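Magnesium and cobalt efflux protein CorC (PDB 3OI8) probably takes part in magnesium and cobalt transport; this piece is its paired CBS-domain region, which binds adenosine. Local coordinates at residues L124-M135 with L148-E156. Residues are numbered along the deposited sequence; the frame is centred on the assembly and turned at random.
Sequences LLKEFREQRNHM and LVTFEDIIE. With ADN (adenosine), chain C; ADN (adenosine), chain F.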
# COMPACT_ATOMS: atom_id res chain seq x y z
N LEU A 124 -4.47 -11.74 6.52
CA LEU A 124 -4.06 -10.40 6.90
C LEU A 124 -4.29 -9.44 5.74
O LEU A 124 -4.82 -8.34 5.93
CB LEU A 124 -2.59 -10.38 7.33
CG LEU A 124 -2.09 -9.05 7.90
CD1 LEU A 124 -2.92 -8.59 9.10
CD2 LEU A 124 -0.64 -9.19 8.30
N LEU A 125 -3.90 -9.87 4.54
CA LEU A 125 -4.03 -8.98 3.39
C LEU A 125 -5.48 -8.61 3.16
O LEU A 125 -5.80 -7.46 2.86
CB LEU A 125 -3.42 -9.61 2.14
CG LEU A 125 -3.70 -8.85 0.84
CD1 LEU A 125 -3.25 -7.40 0.95
CD2 LEU A 125 -3.00 -9.54 -0.31
N LYS A 126 -6.37 -9.59 3.31
CA LYS A 126 -7.79 -9.36 3.09
C LYS A 126 -8.32 -8.36 4.10
O LYS A 126 -9.04 -7.43 3.76
CB LYS A 126 -8.59 -10.66 3.18
CG LYS A 126 -10.08 -10.48 2.91
CD LYS A 126 -10.77 -11.78 2.51
CE LYS A 126 -11.26 -12.57 3.72
NZ LYS A 126 -10.15 -13.13 4.53
N GLU A 127 -7.94 -8.56 5.36
CA GLU A 127 -8.33 -7.64 6.43
C GLU A 127 -7.74 -6.22 6.29
O GLU A 127 -8.44 -5.23 6.55
CB GLU A 127 -8.04 -8.25 7.80
CG GLU A 127 -8.97 -9.42 8.09
CD GLU A 127 -8.48 -10.30 9.22
OE1 GLU A 127 -7.92 -9.76 10.21
OE2 GLU A 127 -8.67 -11.53 9.13
N PHE A 128 -6.49 -6.11 5.86
CA PHE A 128 -5.92 -4.79 5.57
C PHE A 128 -6.75 -4.09 4.49
O PHE A 128 -7.04 -2.90 4.61
CB PHE A 128 -4.49 -4.90 5.08
CG PHE A 128 -3.46 -4.98 6.19
CD1 PHE A 128 -3.68 -4.34 7.39
CD2 PHE A 128 -2.27 -5.65 6.00
CE1 PHE A 128 -2.71 -4.39 8.40
CE2 PHE A 128 -1.30 -5.70 7.00
CZ PHE A 128 -1.53 -5.08 8.20
N ARG A 129 -7.11 -4.83 3.44
CA ARG A 129 -7.83 -4.22 2.32
C ARG A 129 -9.23 -3.79 2.74
O ARG A 129 -9.70 -2.73 2.36
CB ARG A 129 -7.86 -5.16 1.10
CG ARG A 129 -6.56 -5.15 0.27
CD ARG A 129 -6.57 -6.17 -0.87
NE ARG A 129 -7.41 -5.78 -2.00
CZ ARG A 129 -7.91 -6.63 -2.90
NH1 ARG A 129 -7.66 -7.93 -2.80
NH2 ARG A 129 -8.67 -6.18 -3.90
N GLU A 130 -9.88 -4.61 3.57
CA GLU A 130 -11.21 -4.29 4.07
C GLU A 130 -11.23 -3.11 5.04
O GLU A 130 -11.96 -2.14 4.82
CB GLU A 130 -11.85 -5.52 4.73
CG GLU A 130 -12.21 -6.63 3.74
CD GLU A 130 -12.79 -7.86 4.42
OE1 GLU A 130 -12.79 -7.90 5.68
OE2 GLU A 130 -13.23 -8.78 3.71
N GLN A 131 -10.44 -3.19 6.11
CA GLN A 131 -10.42 -2.19 7.17
C GLN A 131 -9.72 -0.91 6.75
O GLN A 131 -9.58 0.01 7.56
CB GLN A 131 -9.68 -2.72 8.40
CG GLN A 131 -10.12 -4.08 8.92
CD GLN A 131 -9.17 -4.61 9.99
OE1 GLN A 131 -7.98 -4.85 9.73
NE2 GLN A 131 -9.68 -4.78 11.21
N ARG A 132 -9.26 -0.86 5.51
CA ARG A 132 -8.40 0.24 5.08
C ARG A 132 -7.30 0.42 6.11
O ARG A 132 -6.92 1.53 6.46
CB ARG A 132 -9.21 1.53 4.95
CG ARG A 132 -10.07 1.60 3.70
CD ARG A 132 -9.22 1.66 2.44
NE ARG A 132 -9.98 2.19 1.31
CZ ARG A 132 -10.19 3.48 1.10
NH1 ARG A 132 -9.70 4.38 1.95
NH2 ARG A 132 -10.89 3.88 0.05
N ASN A 133 -6.80 -0.71 6.60
CA ASN A 133 -5.74 -0.75 7.59
C ASN A 133 -4.40 -0.86 6.88
O ASN A 133 -4.34 -1.39 5.75
CB ASN A 133 -5.93 -1.96 8.52
CG ASN A 133 -5.43 -1.69 9.91
OD1 ASN A 133 -5.53 -0.56 10.40
ND2 ASN A 133 -4.88 -2.72 10.57
N HIS A 134 -3.34 -0.38 7.52
CA HIS A 134 -1.99 -0.49 6.95
C HIS A 134 -0.98 -1.16 7.88
O HIS A 134 0.06 -1.65 7.43
CB HIS A 134 -1.47 0.89 6.56
CG HIS A 134 -2.09 1.44 5.32
ND1 HIS A 134 -3.10 2.38 5.35
CD2 HIS A 134 -1.88 1.14 4.02
CE1 HIS A 134 -3.47 2.65 4.11
NE2 HIS A 134 -2.75 1.92 3.28
N MSE A 135 -1.27 -1.18 9.17
CA MSE A 135 -0.34 -1.75 10.13
C MSE A 135 -1.10 -2.52 11.20
O MSE A 135 -2.20 -2.13 11.59
CB MSE A 135 0.53 -0.63 10.74
CG MSE A 135 1.30 -1.01 12.01
SE MSE A 135 2.39 0.48 12.71
CE MSE A 135 3.75 0.55 11.31
N LEU A 148 5.49 -5.84 14.75
CA LEU A 148 4.43 -5.19 13.99
C LEU A 148 4.51 -5.72 12.55
O LEU A 148 5.53 -6.32 12.17
CB LEU A 148 4.57 -3.66 14.05
CG LEU A 148 5.79 -2.97 13.43
CD1 LEU A 148 5.68 -2.90 11.90
CD2 LEU A 148 5.95 -1.54 13.99
N VAL A 149 3.44 -5.53 11.79
CA VAL A 149 3.42 -5.96 10.40
C VAL A 149 2.66 -4.93 9.58
O VAL A 149 1.66 -4.34 10.06
CB VAL A 149 2.85 -7.42 10.23
CG1 VAL A 149 1.46 -7.55 10.82
CG2 VAL A 149 2.88 -7.87 8.76
N THR A 150 3.15 -4.66 8.36
CA THR A 150 2.55 -3.63 7.53
C THR A 150 2.11 -4.15 6.15
O THR A 150 2.68 -5.10 5.62
CB THR A 150 3.53 -2.44 7.29
OG1 THR A 150 4.55 -2.86 6.39
CG2 THR A 150 4.19 -1.99 8.61
N PHE A 151 1.08 -3.49 5.62
CA PHE A 151 0.55 -3.74 4.28
C PHE A 151 1.66 -3.65 3.25
O PHE A 151 1.86 -4.56 2.45
CB PHE A 151 -0.55 -2.70 4.00
CG PHE A 151 -1.10 -2.74 2.59
CD1 PHE A 151 -1.96 -3.75 2.20
CD2 PHE A 151 -0.77 -1.74 1.68
CE1 PHE A 151 -2.47 -3.78 0.90
CE2 PHE A 151 -1.27 -1.77 0.38
CZ PHE A 151 -2.13 -2.79 -0.01
N GLU A 152 2.41 -2.56 3.28
CA GLU A 152 3.43 -2.34 2.27
C GLU A 152 4.52 -3.41 2.30
O GLU A 152 5.09 -3.74 1.26
CB GLU A 152 4.01 -0.93 2.37
CG GLU A 152 2.95 0.15 2.12
CD GLU A 152 3.52 1.55 1.94
OE1 GLU A 152 2.76 2.44 1.51
OE2 GLU A 152 4.72 1.74 2.24
N ASP A 153 4.77 -3.98 3.47
CA ASP A 153 5.74 -5.07 3.60
C ASP A 153 5.25 -6.37 2.97
O ASP A 153 6.03 -7.13 2.42
CB ASP A 153 6.08 -5.33 5.06
CG ASP A 153 7.16 -4.42 5.58
OD1 ASP A 153 7.84 -3.78 4.75
OD2 ASP A 153 7.34 -4.37 6.82
N ILE A 154 3.96 -6.65 3.10
CA ILE A 154 3.44 -7.92 2.62
C ILE A 154 3.10 -7.92 1.11
O ILE A 154 3.06 -8.98 0.49
CB ILE A 154 2.25 -8.44 3.47
CG1 ILE A 154 1.00 -7.59 3.25
CG2 ILE A 154 2.61 -8.48 4.95
CD1 ILE A 154 -0.20 -8.14 4.02
N ILE A 155 2.87 -6.74 0.54
CA ILE A 155 2.54 -6.62 -0.88
C ILE A 155 3.80 -6.46 -1.72
O ILE A 155 3.73 -6.39 -2.95
CB ILE A 155 1.59 -5.43 -1.21
CG1 ILE A 155 2.30 -4.08 -1.01
CG2 ILE A 155 0.30 -5.52 -0.41
CD1 ILE A 155 1.44 -2.85 -1.33
N GLU A 156 4.94 -6.39 -1.03
CA GLU A 156 6.26 -6.32 -1.65
C GLU A 156 6.39 -7.33 -2.79
O GLU A 156 7.14 -7.10 -3.74
CB GLU A 156 7.34 -6.60 -0.60
CG GLU A 156 8.27 -5.43 -0.30
CD GLU A 156 9.29 -5.77 0.78
OE1 GLU A 156 9.26 -6.91 1.28
OE2 GLU A 156 10.12 -4.90 1.12
O5' ADN C . 9.00 2.50 6.07
C5' ADN C . 9.79 1.80 5.14
C4' ADN C . 9.96 0.32 5.59
O4' ADN C . 10.31 0.26 7.01
C3' ADN C . 8.65 -0.48 5.41
O3' ADN C . 8.74 -1.28 4.26
C2' ADN C . 8.53 -1.33 6.64
O2' ADN C . 9.12 -2.60 6.42
C1' ADN C . 9.36 -0.61 7.70
N9 ADN C . 8.53 0.18 8.61
C8 ADN C . 7.34 1.06 8.25
N7 ADN C . 6.85 1.70 9.52
C5 ADN C . 7.75 1.21 10.67
C6 ADN C . 7.75 1.52 12.20
N6 ADN C . 6.78 2.47 12.74
N1 ADN C . 8.74 0.89 13.06
C2 ADN C . 9.78 -0.06 12.48
N3 ADN C . 9.79 -0.36 10.98
C4 ADN C . 8.78 0.28 10.10
O5' ADN F . -6.81 5.39 -1.09
C5' ADN F . -8.20 5.31 -1.21
C4' ADN F . -8.62 5.45 -2.70
O4' ADN F . -8.31 6.79 -3.20
C3' ADN F . -7.87 4.44 -3.60
O3' ADN F . -8.75 3.88 -4.54
C2' ADN F . -6.84 5.26 -4.34
O2' ADN F . -6.66 4.79 -5.65
C1' ADN F . -7.52 6.63 -4.41
N9 ADN F . -6.50 7.65 -4.45
C8 ADN F . -5.09 7.60 -3.88
N7 ADN F . -4.43 8.92 -4.20
C5 ADN F . -5.46 9.78 -4.95
C6 ADN F . -5.40 11.21 -5.54
N6 ADN F . -4.19 12.02 -5.41
N1 ADN F . -6.56 11.75 -6.22
C2 ADN F . -7.84 10.94 -6.37
N3 ADN F . -7.90 9.54 -5.79
C4 ADN F . -6.72 8.99 -5.11
O HOH W 1 1.92 0.00 5.01
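Leu148 and Met135 open the contact on the adenosine side of the second CBS domain, where helix 121-130 packs on strand 145-150 and the helix after it; the axes of the segments 124-130 and 148-150 lie at 69°. Leu148 CD1 meets the methyl CE of the selenomethionine Met135 at 4.0 Å, while its CD2 faces the adenine; Met135 CE also lies 3.8 Å from N7 of that adenosine, so both side chains line the base pocket. Val149 turns its methyls the other way, and CG1 meets Leu124 CD2 tip to tip at 3.7 Å. Thr150 pairs with Met135 as an antiparallel non-hydrogen-bonded pair, their side chains sharing the pocket face. It is also the N-cap: OG1, held between the backbone N and carbonyl carbon, accepts from Asp153 N at 3.1 Å. Just past the strand, Phe151 N donates to His134 O at 2.8 Å, with a nearly straight N-H...O angle of 168°. The Phe151 ring, whose CG points away from the backbone N, reaches helix 124-130, where Leu125 CD1 sits at its edge; His134 turns an edge toward its face in an offset edge-to-face pair, the planes at 81°. His134 NE2 is hydrogen-bonded to Glu152 OE2 of the second subunit, tying this aromatic pair to the dimer interface. Asp153, two residues further along the helix that Thr150 caps, directs its carboxylate to the ribose, and its OD1 accepts from O3' at 2.7 Å. Ile154 faces back into the core, and its CD1 ends in the plane of the Phe128 ring, at the edge, 3.8 Å from CD2.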